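Local coordinates for Rik1-associated factor 1 (PDB 4O9D), which serves in the Clr4 methyltransferase complex, which ubiquitylates and methylates histone H3 to establish heterochromatin in fission yeast, this chain being its WD-repeat propeller part, at residues 60-65 with 104-109; 75-80 with 90-95; 232-237 with 257-262; 237-242 with 248-253. All blocks are in the same frame, centred on the assembly; numbering follows the deposited sequence.

Contact 1: residues 60-65 with 104-109; sequences GNLWIG and LYTGAF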
loop_
_atom_site.group_PDB
_atom_site.type_symbol
_atom_site.label_atom_id
_atom_site.label_comp_id
_atom_site.label_asym_id
_atom_site.label_seq_id
_atom_site.Cartn_x
_atom_site.Cartn_y
_atom_site.Cartn_z
ATOM N N GLY A 60 -18.133 8.173 5.326
ATOM C CA GLY A 60 -17.277 7.310 4.517
ATOM C C GLY A 60 -17.155 7.983 3.171
ATOM O O GLY A 60 -18.053 8.758 2.813
ATOM N N ASN A 61 -16.107 7.709 2.394
ATOM C CA ASN A 61 -15.159 6.622 2.618
ATOM C C ASN A 61 -13.733 7.142 2.893
ATOM O O ASN A 61 -12.747 6.441 2.638
ATOM C CB ASN A 61 -15.143 5.756 1.354
ATOM C CG ASN A 61 -14.884 6.586 0.089
ATOM O OD1 ASN A 61 -15.043 7.805 0.100
ATOM N ND2 ASN A 61 -14.482 5.926 -0.997
ATOM N N LEU A 62 -13.626 8.361 3.421
ATOM C CA LEU A 62 -12.320 9.033 3.554
ATOM C C LEU A 62 -12.218 9.855 4.849
ATOM O O LEU A 62 -12.869 10.895 4.996
ATOM C CB LEU A 62 -12.046 9.924 2.316
ATOM C CG LEU A 62 -10.699 10.658 2.351
ATOM C CD1 LEU A 62 -9.523 9.667 2.364
ATOM C CD2 LEU A 62 -10.569 11.669 1.195
ATOM N N TRP A 63 -11.400 9.386 5.795
ATOM C CA TRP A 63 -11.360 10.010 7.120
ATOM C C TRP A 63 -9.961 10.477 7.516
ATOM O O TRP A 63 -8.941 9.917 7.087
ATOM C CB TRP A 63 -11.912 9.054 8.175
ATOM C CG TRP A 63 -13.327 8.602 7.903
ATOM C CD1 TRP A 63 -13.738 7.715 6.949
ATOM C CD2 TRP A 63 -14.517 9.013 8.607
ATOM N NE1 TRP A 63 -15.103 7.558 7.008
ATOM C CE2 TRP A 63 -15.602 8.339 8.020
ATOM C CE3 TRP A 63 -14.763 9.896 9.668
ATOM C CZ2 TRP A 63 -16.918 8.516 8.458
ATOM C CZ3 TRP A 63 -16.065 10.069 10.104
ATOM C CH2 TRP A 63 -17.126 9.377 9.505
ATOM N N ILE A 64 -9.919 11.524 8.332
ATOM C CA ILE A 64 -8.663 12.018 8.866
ATOM C C ILE A 64 -8.871 12.142 10.348
ATOM O O ILE A 64 -9.865 12.750 10.784
ATOM C CB ILE A 64 -8.262 13.407 8.307
ATOM C CG1 ILE A 64 -8.044 13.355 6.796
ATOM C CG2 ILE A 64 -6.975 13.904 8.988
ATOM C CD1 ILE A 64 -7.382 14.619 6.244
ATOM N N GLY A 65 -7.949 11.559 11.112
ATOM C CA GLY A 65 -8.025 11.549 12.563
ATOM C C GLY A 65 -6.799 12.202 13.183
ATOM O O GLY A 65 -5.772 12.372 12.518
ATOM N N LEU A 104 -2.788 16.110 2.785
ATOM C CA LEU A 104 -3.032 14.702 2.494
ATOM C C LEU A 104 -3.331 14.535 0.996
ATOM O O LEU A 104 -4.181 15.234 0.455
ATOM C CB LEU A 104 -4.218 14.192 3.314
ATOM C CG LEU A 104 -4.670 12.750 3.047
ATOM C CD1 LEU A 104 -3.613 11.731 3.506
ATOM C CD2 LEU A 104 -6.048 12.441 3.705
ATOM N N TYR A 105 -2.639 13.600 0.339
ATOM C CA TYR A 105 -2.890 13.288 -1.067
ATOM C C TYR A 105 -3.704 11.986 -1.204
ATOM O O TYR A 105 -3.344 10.954 -0.607
ATOM C CB TYR A 105 -1.545 13.134 -1.800
ATOM C CG TYR A 105 -0.584 14.294 -1.635
ATOM C CD1 TYR A 105 -0.947 15.578 -2.028
ATOM C CD2 TYR A 105 0.694 14.104 -1.125
ATOM C CE1 TYR A 105 -0.068 16.644 -1.899
ATOM C CE2 TYR A 105 1.590 15.162 -0.988
ATOM C CZ TYR A 105 1.206 16.439 -1.388
ATOM O OH TYR A 105 2.081 17.521 -1.276
ATOM N N THR A 106 -4.795 12.014 -1.972
ATOM C CA THR A 106 -5.597 10.796 -2.173
ATOM C C THR A 106 -5.862 10.479 -3.640
ATOM O O THR A 106 -5.895 11.386 -4.508
ATOM C CB THR A 106 -6.985 10.840 -1.474
ATOM O OG1 THR A 106 -7.745 11.938 -1.986
ATOM C CG2 THR A 106 -6.861 10.950 0.044
ATOM N N GLY A 107 -6.046 9.187 -3.911
ATOM C CA GLY A 107 -6.363 8.696 -5.241
ATOM C C GLY A 107 -7.606 7.813 -5.178
ATOM O O GLY A 107 -7.854 7.159 -4.185
ATOM N N ALA A 108 -8.398 7.787 -6.234
ATOM C CA ALA A 108 -9.608 6.987 -6.197
ATOM C C ALA A 108 -10.076 6.535 -7.578
ATOM O O ALA A 108 -9.516 6.906 -8.625
ATOM C CB ALA A 108 -10.745 7.771 -5.485
ATOM N N PHE A 109 -11.165 5.777 -7.546
ATOM C CA PHE A 109 -11.767 5.195 -8.727
ATOM C C PHE A 109 -12.692 6.202 -9.441
ATOM O O PHE A 109 -13.429 5.853 -10.373
ATOM C CB PHE A 109 -12.526 3.927 -8.334
ATOM C CG PHE A 109 -11.644 2.738 -8.073
ATOM C CD1 PHE A 109 -10.256 2.865 -8.032
ATOM C CD2 PHE A 109 -12.209 1.480 -7.868
ATOM C CE1 PHE A 109 -9.447 1.766 -7.806
ATOM C CE2 PHE A 109 -11.404 0.374 -7.640
ATOM C CZ PHE A 109 -10.023 0.520 -7.610
#
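Leu-62 and Thr-106 meet tip to tip, as do Ile-64 and Leu-104 two residues along each strand, and these two pairs carry the whole contact. The forked end of Leu-62 straddles the Thr-106 methyl, with Leu-62 CD1 3.8 Å and Leu-62 CD2 3.9 Å from Thr-106 CG2. Leu-104 CD2 lies against the outer arm of the isoleucine, 3.6 Å from Ile-64 CD1, while Ile-64 CG2 branches off another way. Leu-62 reaches across because its CG stands opposite the backbone N (chi1 -179°). In Thr-106 the rotation about CA-CB (chi1 60°) sends only the methyl to Leu-62 and keeps OG1 for polar partners, His-78 NE2 and Trp-116 NE1. No hydrogen bond links the two segments, and Leu-62 CA is 9.0 Å from Thr-106 CA. Each strand is held in a different sheet, 62-66 beside strand 71-74 and 103-108 between strands 87-97 and 113-117. All four touching side chains are buried. This is the face-to-face packing of consecutive blades in a WD40 beta-propeller, laid against Thr-106, whose partners in the WD-repeat tetrad are His-78 and Trp-116.

Contact 2: residues 75-80 with 90-95; sequences LESHYK and STISDL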
loop_
_atom_site.group_PDB
_atom_site.type_symbol
_atom_site.label_atom_id
_atom_site.label_comp_id
_atom_site.label_asym_id
_atom_site.label_seq_id
_atom_site.Cartn_x
_atom_site.Cartn_y
_atom_site.Cartn_z
ATOM N N LEU A 75 -14.278 13.260 5.091
ATOM C CA LEU A 75 -13.961 14.256 4.042
ATOM C C LEU A 75 -14.903 14.169 2.847
ATOM O O LEU A 75 -15.559 13.158 2.635
ATOM C CB LEU A 75 -12.511 14.130 3.527
ATOM C CG LEU A 75 -11.324 14.293 4.485
ATOM C CD1 LEU A 75 -9.972 14.218 3.708
ATOM C CD2 LEU A 75 -11.431 15.579 5.263
ATOM N N GLU A 76 -14.952 15.236 2.048
ATOM C CA GLU A 76 -15.803 15.258 0.870
ATOM C C GLU A 76 -15.504 14.067 -0.064
ATOM O O GLU A 76 -16.406 13.553 -0.739
ATOM C CB GLU A 76 -15.639 16.595 0.131
ATOM C CG GLU A 76 -16.047 16.539 -1.316
ATOM C CD GLU A 76 -16.273 17.914 -1.932
ATOM O OE1 GLU A 76 -15.407 18.814 -1.782
ATOM O OE2 GLU A 76 -17.331 18.088 -2.571
ATOM N N SER A 77 -14.239 13.643 -0.085
ATOM C CA SER A 77 -13.813 12.389 -0.737
ATOM C C SER A 77 -13.949 12.383 -2.271
ATOM O O SER A 77 -13.914 13.435 -2.889
ATOM C CB SER A 77 -14.539 11.189 -0.127
ATOM O OG SER A 77 -13.876 9.971 -0.472
ATOM N N HIS A 78 -14.070 11.191 -2.862
ATOM C CA HIS A 78 -14.212 11.007 -4.315
ATOM C C HIS A 78 -15.532 10.291 -4.600
ATOM O O HIS A 78 -15.898 9.377 -3.869
ATOM C CB HIS A 78 -13.073 10.128 -4.863
ATOM C CG HIS A 78 -11.695 10.635 -4.558
ATOM N ND1 HIS A 78 -10.822 11.055 -5.539
ATOM C CD2 HIS A 78 -11.038 10.789 -3.384
ATOM C CE1 HIS A 78 -9.683 11.435 -4.985
ATOM N NE2 HIS A 78 -9.794 11.302 -3.676
ATOM N N TYR A 79 -16.223 10.653 -5.679
ATOM C CA TYR A 79 -17.564 10.116 -5.917
ATOM C C TYR A 79 -18.019 10.317 -7.366
ATOM O O TYR A 79 -17.441 11.114 -8.103
ATOM C CB TYR A 79 -18.562 10.805 -4.983
ATOM C CG TYR A 79 -18.516 12.311 -5.114
ATOM C CD1 TYR A 79 -19.298 12.974 -6.047
ATOM C CD2 TYR A 79 -17.657 13.068 -4.332
ATOM C CE1 TYR A 79 -19.234 14.355 -6.185
ATOM C CE2 TYR A 79 -17.590 14.444 -4.461
ATOM C CZ TYR A 79 -18.379 15.082 -5.389
ATOM O OH TYR A 79 -18.312 16.452 -5.518
ATOM N N LYS A 80 -19.056 9.585 -7.768
ATOM C CA LYS A 80 -19.697 9.805 -9.071
ATOM C C LYS A 80 -21.209 9.779 -8.851
ATOM O O LYS A 80 -21.685 9.248 -7.843
ATOM C CB LYS A 80 -19.310 8.718 -10.089
ATOM C CG LYS A 80 -17.806 8.515 -10.323
ATOM C CD LYS A 80 -17.509 7.181 -11.056
ATOM C CE LYS A 80 -16.030 7.070 -11.443
ATOM N NZ LYS A 80 -15.645 5.819 -12.189
ATOM N N SER A 90 -16.603 6.663 -4.585
ATOM C CA SER A 90 -15.645 5.833 -5.316
ATOM C C SER A 90 -14.530 5.335 -4.393
ATOM O O SER A 90 -13.945 6.106 -3.646
ATOM C CB SER A 90 -14.995 6.627 -6.455
ATOM O OG SER A 90 -15.956 7.299 -7.249
ATOM N N THR A 91 -14.230 4.048 -4.486
ATOM C CA THR A 91 -13.122 3.437 -3.763
ATOM C C THR A 91 -11.840 4.275 -3.669
ATOM O O THR A 91 -11.305 4.750 -4.667
ATOM C CB THR A 91 -12.787 2.098 -4.414
ATOM O OG1 THR A 91 -13.918 1.226 -4.262
ATOM C CG2 THR A 91 -11.539 1.460 -3.765
ATOM N N ILE A 92 -11.333 4.430 -2.455
ATOM C CA ILE A 92 -10.049 5.077 -2.253
ATOM C C ILE A 92 -8.972 4.054 -2.552
ATOM O O ILE A 92 -8.953 2.975 -1.953
ATOM C CB ILE A 92 -9.863 5.592 -0.816
ATOM C CG1 ILE A 92 -10.965 6.599 -0.468
ATOM C CG2 ILE A 92 -8.459 6.227 -0.654
ATOM C CD1 ILE A 92 -10.885 7.883 -1.240
ATOM N N SER A 93 -8.075 4.386 -3.474
ATOM C CA SER A 93 -7.093 3.414 -3.913
ATOM C C SER A 93 -5.751 3.637 -3.209
ATOM O O SER A 93 -5.020 2.690 -2.947
ATOM C CB SER A 93 -6.955 3.434 -5.449
ATOM O OG SER A 93 -6.529 4.708 -5.903
ATOM N N ASP A 94 -5.425 4.873 -2.868
ATOM C CA ASP A 94 -4.204 5.105 -2.118
ATOM C C ASP A 94 -4.267 6.473 -1.472
ATOM O O ASP A 94 -5.116 7.291 -1.802
ATOM C CB ASP A 94 -2.961 4.990 -3.021
ATOM C CG ASP A 94 -1.728 4.393 -2.279
ATOM O OD1 ASP A 94 -1.782 4.243 -1.033
ATOM O OD2 ASP A 94 -0.713 4.086 -2.948
ATOM N N LEU A 95 -3.374 6.712 -0.532
ATOM C CA LEU A 95 -3.246 8.026 0.063
ATOM C C LEU A 95 -1.937 8.101 0.805
ATOM O O LEU A 95 -1.374 7.077 1.193
ATOM C CB LEU A 95 -4.427 8.352 0.983
ATOM C CG LEU A 95 -5.103 7.222 1.751
ATOM C CD1 LEU A 95 -4.196 6.673 2.818
ATOM C CD2 LEU A 95 -6.411 7.738 2.356
#
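The backbone bond from Ser-90 N to His-78 O is the one hydrogen bond across this contact, 2.9 Å long and nearly straight at the hydrogen (174°). The donor stands above the carbonyl plane. Next to it the Ser-90 hydroxyl lies beside the backbone of residues 79-80, with Ser-90 OG 3.5 Å from Tyr-79 CA and 3.8 Å from Lys-80 CG. Deeper in, Ile-92 supplies one methyl to two neighbours: Ile-92 CD1 is 3.6 Å from His-78 CD2, at an oblique position to the imidazole, and 3.7 Å from Ser-77 OG. The bend of Ile-92 about CB-CG1 (chi2 -67°) turns that methyl to the histidine, whose side chain it crosses at about a right angle. Both ring nitrogens have partners, ND1 with Asp-110 OD1 and NE2 with Thr-106 OG1, so the imidazole is fixed in its rotation. Asn-61 pins both segments at once, through OD1 to Ser-77 OG and through ND2 to Ser-90 O. The exposed Lys-80 extends to Phe-109 O. Slight as the apolar patch is, it packs Ile-92 CD1 beside a ring whose two nitrogens are committed to bonds, consistent with a structural role for that histidine in the WD repeat.

Contact 3: residues 232-237 with 257-262; sequences ADEAFT and NGRVYY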
loop_
_atom_site.group_PDB
_atom_site.type_symbol
_atom_site.label_atom_id
_atom_site.label_comp_id
_atom_site.label_asym_id
_atom_site.label_seq_id
_atom_site.Cartn_x
_atom_site.Cartn_y
_atom_site.Cartn_z
ATOM N N ALA A 232 10.005 -11.520 -18.101
ATOM C CA ALA A 232 8.927 -11.749 -19.055
ATOM C C ALA A 232 7.802 -10.742 -18.834
ATOM O O ALA A 232 7.772 -10.066 -17.779
ATOM C CB ALA A 232 8.390 -13.174 -18.873
ATOM N N ASP A 233 6.853 -10.666 -19.778
ATOM C CA ASP A 233 5.635 -9.874 -19.558
ATOM C C ASP A 233 4.708 -10.649 -18.633
ATOM O O ASP A 233 4.236 -11.735 -18.990
ATOM C CB ASP A 233 4.926 -9.515 -20.872
ATOM C CG ASP A 233 5.466 -8.216 -21.499
ATOM O OD1 ASP A 233 6.664 -7.899 -21.287
ATOM O OD2 ASP A 233 4.686 -7.508 -22.185
ATOM N N GLU A 234 4.510 -10.098 -17.430
ATOM C CA GLU A 234 3.830 -10.759 -16.317
ATOM C C GLU A 234 3.128 -9.633 -15.543
ATOM O O GLU A 234 3.561 -8.479 -15.596
ATOM C CB GLU A 234 4.841 -11.470 -15.394
ATOM C CG GLU A 234 5.714 -12.531 -16.109
ATOM C CD GLU A 234 6.919 -13.006 -15.288
ATOM O OE1 GLU A 234 7.251 -12.421 -14.224
ATOM O OE2 GLU A 234 7.553 -13.971 -15.738
ATOM N N ALA A 235 2.055 -9.968 -14.840
ATOM C CA ALA A 235 1.262 -8.980 -14.107
ATOM C C ALA A 235 1.886 -8.740 -12.741
ATOM O O ALA A 235 1.814 -9.597 -11.848
ATOM C CB ALA A 235 -0.172 -9.463 -13.949
ATOM N N PHE A 236 2.470 -7.567 -12.566
ATOM C CA PHE A 236 3.094 -7.226 -11.307
ATOM C C PHE A 236 2.058 -6.788 -10.288
ATOM O O PHE A 236 1.136 -6.037 -10.600
ATOM C CB PHE A 236 4.201 -6.197 -11.509
ATOM C CG PHE A 236 5.438 -6.807 -12.080
ATOM C CD1 PHE A 236 5.502 -7.136 -13.424
ATOM C CD2 PHE A 236 6.506 -7.121 -11.267
ATOM C CE1 PHE A 236 6.620 -7.763 -13.941
ATOM C CE2 PHE A 236 7.624 -7.745 -11.783
ATOM C CZ PHE A 236 7.686 -8.066 -13.105
ATOM N N THR A 237 2.231 -7.302 -9.073
ATOM C CA THR A 237 1.248 -7.196 -8.019
ATOM C C THR A 237 1.760 -6.414 -6.818
ATOM O O THR A 237 0.972 -5.884 -6.061
ATOM C CB THR A 237 0.779 -8.600 -7.522
ATOM O OG1 THR A 237 1.897 -9.374 -7.036
ATOM C CG2 THR A 237 0.078 -9.375 -8.642
ATOM N N ASN A 257 2.566 -20.176 -12.087
ATOM C CA ASN A 257 2.844 -19.818 -10.734
ATOM C C ASN A 257 3.273 -18.369 -10.570
ATOM O O ASN A 257 3.389 -17.674 -11.486
ATOM C CB ASN A 257 3.918 -20.747 -10.208
ATOM C CG ASN A 257 5.241 -20.576 -10.927
ATOM O OD1 ASN A 257 5.351 -20.882 -12.096
ATOM N ND2 ASN A 257 6.244 -20.087 -10.223
ATOM N N GLY A 258 3.479 -17.939 -9.367
ATOM C CA GLY A 258 3.951 -16.608 -9.096
ATOM C C GLY A 258 5.448 -16.507 -9.054
ATOM O O GLY A 258 6.110 -17.450 -8.850
ATOM N N ARG A 259 5.950 -15.314 -9.233
ATOM C CA ARG A 259 7.383 -15.044 -9.132
ATOM C C ARG A 259 7.701 -13.813 -8.281
ATOM O O ARG A 259 6.914 -12.866 -8.227
ATOM C CB ARG A 259 7.986 -14.920 -10.542
ATOM C CG ARG A 259 8.270 -16.318 -11.163
ATOM C CD ARG A 259 8.705 -16.261 -12.605
ATOM N NE ARG A 259 10.047 -15.719 -12.794
ATOM C CZ ARG A 259 11.157 -16.435 -12.690
ATOM N NH1 ARG A 259 11.083 -17.714 -12.345
ATOM N NH2 ARG A 259 12.339 -15.875 -12.901
ATOM N N VAL A 260 8.865 -13.825 -7.638
ATOM C CA VAL A 260 9.371 -12.654 -6.937
ATOM C C VAL A 260 10.777 -12.336 -7.412
ATOM O O VAL A 260 11.669 -13.222 -7.481
ATOM C CB VAL A 260 9.440 -12.851 -5.395
ATOM C CG1 VAL A 260 9.826 -11.531 -4.735
ATOM C CG2 VAL A 260 8.125 -13.381 -4.845
ATOM N N TYR A 261 10.982 -11.061 -7.733
ATOM C CA TYR A 261 12.289 -10.581 -8.153
ATOM C C TYR A 261 12.928 -9.700 -7.109
ATOM O O TYR A 261 12.233 -8.935 -6.431
ATOM C CB TYR A 261 12.165 -9.782 -9.453
ATOM C CG TYR A 261 11.519 -10.576 -10.544
ATOM C CD1 TYR A 261 12.281 -11.378 -11.373
ATOM C CD2 TYR A 261 10.147 -10.529 -10.746
ATOM C CE1 TYR A 261 11.695 -12.121 -12.386
ATOM C CE2 TYR A 261 9.543 -11.261 -11.741
ATOM C CZ TYR A 261 10.324 -12.061 -12.567
ATOM O OH TYR A 261 9.744 -12.821 -13.554
ATOM N N TYR A 262 14.256 -9.797 -7.003
ATOM C CA TYR A 262 15.043 -8.914 -6.151
ATOM C C TYR A 262 15.863 -8.038 -7.089
ATOM O O TYR A 262 16.568 -8.554 -7.964
ATOM C CB TYR A 262 15.984 -9.667 -5.169
ATOM C CG TYR A 262 16.832 -8.668 -4.418
ATOM C CD1 TYR A 262 16.312 -7.968 -3.336
ATOM C CD2 TYR A 262 18.112 -8.324 -4.867
ATOM C CE1 TYR A 262 17.056 -6.991 -2.679
ATOM C CE2 TYR A 262 18.871 -7.344 -4.212
ATOM C CZ TYR A 262 18.338 -6.691 -3.111
ATOM O OH TYR A 262 19.065 -5.720 -2.453
HETATM O O HOH W 1 10.856 -13.558 -16.177
#
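Tyr-261 OH is the tight point of the contact, gripped by three groups. It donates to Glu-234 OE1 at 2.6 Å, meeting the syn side of the carboxylate about 19° out of its plane, and accepts from Arg-259 NE at 3.0 Å in the plane of the guanidinium. Water 1 donates the third bond, 2.9 Å from Tyr-261 OH. Glu-234 OE1 lies at the edge of the phenol ring, and its second donor, Ser-252 OG, probably helps keep this buried carboxylate charged. Alongside, Phe-236 CE2 packs 3.9 Å from Tyr-261 CD2, the rings lying oblique, their planes 31° apart. The other side is looser. Water 1 bridges Tyr-261 OH to Ala-232 N in the exposed loop, and the charges stay beyond salt-bridge range, Glu-234 OE2 being 4.2 Å from Arg-259 NE. The Arg-259 chain bends at chi3 (71°), bringing NE rather than the end of the guanidinium to the phenol oxygen. With a phenylalanine in its place, the Glu-234 carboxylate would probably lose a donor and Arg-259 NE would be left without this acceptor. Strand 247-253 runs between strands 235-241 and 258-264, so these side chains meet over this intervening strand; Ala-250 and Ser-252 lie against Phe-236, and Val-270 of strand 269-276 touches Tyr-261.

Contact 4: residues 237-242 with 248-253; sequences TSLYMH and FVASSN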
loop_
_atom_site.group_PDB
_atom_site.type_symbol
_atom_site.label_atom_id
_atom_site.label_comp_id
_atom_site.label_asym_id
_atom_site.label_seq_id
_atom_site.Cartn_x
_atom_site.Cartn_y
_atom_site.Cartn_z
ATOM N N THR A 237 2.231 -7.302 -9.073
ATOM C CA THR A 237 1.248 -7.196 -8.019
ATOM C C THR A 237 1.760 -6.414 -6.818
ATOM O O THR A 237 0.972 -5.884 -6.061
ATOM C CB THR A 237 0.779 -8.600 -7.522
ATOM O OG1 THR A 237 1.897 -9.374 -7.036
ATOM C CG2 THR A 237 0.078 -9.375 -8.642
ATOM N N SER A 238 3.072 -6.319 -6.634
ATOM C CA SER A 238 3.544 -5.680 -5.422
ATOM C C SER A 238 5.013 -5.244 -5.534
ATOM O O SER A 238 5.799 -5.924 -6.155
ATOM C CB SER A 238 3.363 -6.688 -4.272
ATOM O OG SER A 238 4.148 -6.355 -3.167
ATOM N N LEU A 239 5.352 -4.114 -4.917
ATOM C CA LEU A 239 6.701 -3.531 -4.945
ATOM C C LEU A 239 7.040 -3.156 -3.531
ATOM O O LEU A 239 6.205 -2.548 -2.831
ATOM C CB LEU A 239 6.728 -2.219 -5.771
ATOM C CG LEU A 239 6.480 -2.210 -7.269
ATOM C CD1 LEU A 239 6.673 -0.752 -7.835
ATOM C CD2 LEU A 239 7.414 -3.136 -8.004
ATOM N N TYR A 240 8.241 -3.508 -3.088
ATOM C CA TYR A 240 8.625 -3.196 -1.720
ATOM C C TYR A 240 10.095 -2.799 -1.679
ATOM O O TYR A 240 10.941 -3.578 -2.093
ATOM C CB TYR A 240 8.363 -4.405 -0.806
ATOM C CG TYR A 240 8.735 -4.196 0.628
ATOM C CD1 TYR A 240 10.066 -4.266 1.039
ATOM C CD2 TYR A 240 7.761 -3.955 1.591
ATOM C CE1 TYR A 240 10.416 -4.108 2.381
ATOM C CE2 TYR A 240 8.106 -3.799 2.952
ATOM C CZ TYR A 240 9.438 -3.869 3.328
ATOM O OH TYR A 240 9.794 -3.674 4.643
ATOM N N MET A 241 10.379 -1.596 -1.178
ATOM C CA MET A 241 11.750 -1.074 -1.093
ATOM C C MET A 241 12.347 -1.330 0.318
ATOM O O MET A 241 11.730 -0.996 1.342
ATOM C CB MET A 241 11.751 0.439 -1.411
ATOM C CG MET A 241 13.125 1.116 -1.277
ATOM S SD MET A 241 14.260 0.663 -2.635
ATOM C CE MET A 241 13.494 1.526 -4.020
ATOM N N HIS A 242 13.532 -1.934 0.382
ATOM C CA HIS A 242 14.192 -2.099 1.673
ATOM C C HIS A 242 14.455 -0.729 2.311
ATOM O O HIS A 242 14.740 0.258 1.608
ATOM C CB HIS A 242 15.471 -2.922 1.551
ATOM C CG HIS A 242 15.975 -3.430 2.857
ATOM N ND1 HIS A 242 16.999 -2.821 3.548
ATOM C CD2 HIS A 242 15.584 -4.481 3.614
ATOM C CE1 HIS A 242 17.218 -3.475 4.676
ATOM N NE2 HIS A 242 16.381 -4.492 4.734
ATOM N N PHE A 248 15.072 -3.575 -3.906
ATOM C CA PHE A 248 13.645 -3.751 -3.751
ATOM C C PHE A 248 13.219 -5.073 -4.350
ATOM O O PHE A 248 13.964 -5.666 -5.140
ATOM C CB PHE A 248 12.865 -2.578 -4.363
ATOM C CG PHE A 248 13.026 -2.419 -5.869
ATOM C CD1 PHE A 248 14.142 -1.799 -6.407
ATOM C CD2 PHE A 248 12.009 -2.807 -6.731
ATOM C CE1 PHE A 248 14.283 -1.641 -7.792
ATOM C CE2 PHE A 248 12.129 -2.656 -8.094
ATOM C CZ PHE A 248 13.273 -2.064 -8.634
ATOM N N VAL A 249 12.059 -5.564 -3.924
ATOM C CA VAL A 249 11.489 -6.751 -4.536
ATOM C C VAL A 249 10.232 -6.344 -5.274
ATOM O O VAL A 249 9.558 -5.395 -4.882
ATOM C CB VAL A 249 11.119 -7.868 -3.527
ATOM C CG1 VAL A 249 12.407 -8.593 -2.993
ATOM C CG2 VAL A 249 10.235 -7.324 -2.377
ATOM N N ALA A 250 9.935 -7.081 -6.335
ATOM C CA ALA A 250 8.699 -6.947 -7.083
ATOM C C ALA A 250 8.131 -8.325 -7.312
ATOM O O ALA A 250 8.861 -9.226 -7.714
ATOM C CB ALA A 250 8.961 -6.303 -8.396
ATOM N N SER A 251 6.837 -8.493 -7.096
ATOM C CA SER A 251 6.220 -9.796 -7.330
ATOM C C SER A 251 5.290 -9.728 -8.533
ATOM O O SER A 251 4.694 -8.704 -8.809
ATOM C CB SER A 251 5.450 -10.272 -6.089
ATOM O OG SER A 251 4.344 -9.385 -5.786
ATOM N N SER A 252 5.154 -10.841 -9.249
ATOM C CA SER A 252 4.189 -10.912 -10.324
ATOM C C SER A 252 3.420 -12.239 -10.321
ATOM O O SER A 252 3.875 -13.228 -9.743
ATOM C CB SER A 252 4.916 -10.766 -11.668
ATOM O OG SER A 252 5.793 -11.889 -11.853
ATOM N N ASN A 253 2.252 -12.230 -10.968
ATOM C CA ASN A 253 1.520 -13.450 -11.309
ATOM C C ASN A 253 1.806 -13.764 -12.788
ATOM O O ASN A 253 1.920 -12.835 -13.601
ATOM C CB ASN A 253 0.005 -13.254 -11.108
ATOM C CG ASN A 253 -0.380 -13.001 -9.633
ATOM O OD1 ASN A 253 0.371 -13.332 -8.719
ATOM N ND2 ASN A 253 -1.541 -12.404 -9.421
#
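Thr-237 and Ser-251 both set their hydroxyls between the backbone N and the carbonyl carbon (chi1 59° and 64°), which brings the two oxygens together: Ser-251 OG donates to Thr-237 OG1 at 2.7 Å. The same threonine is held a second time by its backbone, Thr-237 N to Ser-251 O at 2.8 Å, and OG1 goes on to Ile-281 O in the next blade. Its methyl turns the other way, Thr-237 CG2 lying 3.5 Å from Asn-253 ND2, with the two side chains crossing at about a right angle. A valine here would probably leave Ser-251 OG without its acceptor and Ile-281 O without the threonine hydroxyl. Beyond this end the strands run antiparallel (172°) in a regular ladder. Ser-251 N bonds to Ser-238 O, and Tyr-240 and Val-249 exchange both backbone bonds, each of them 2.9 Å from N to O. On the face of Leu-239 and Met-241, the leucine sets CD2 3.5 Å from Ala-250 CB. Met-241 is bent at chi2 and chi3, and Met-241 SD rests 3.9 Å from Phe-248 CB. This face packs against the preceding blade, at Leu-185 and Ile-200. On the opposite face Val-249 CG2 touches Tyr-240 CB at 3.8 Å, and Val-249 and Ser-251 meet strand 281-286. The hairpin thus shows an oily face to one blade, while on the other its hydroxyls, with Ser-238 OG on Ala-284 N, tie it to the next by directed bonds.

Contacts 1 and 2 touch, as do 3 and 4; the pairs sit far apart round the propeller, with centres of contacts 1 and 3 about 29 Å apart. Contact 1 joins two blades through aliphatic groups alone; contacts 3 and 4 lie within one blade, and contact 2 where the chain enters contact 1's second blade, all hydrogen-bonded. Contact 4, nearest the chain's centre, is a backbone ladder flanked by apolar pairs and one hydroxyl bond; contact 3, farther out on the same sheet, relies on side chains and a water, and both use strand 235-241. Contact 2 is mostly buried, with Tyr-79 and Lys-80 at its outer edge. Glu-234, Ser-252 and Tyr-261 probably match His-78, Thr-106 and Trp-116 in position.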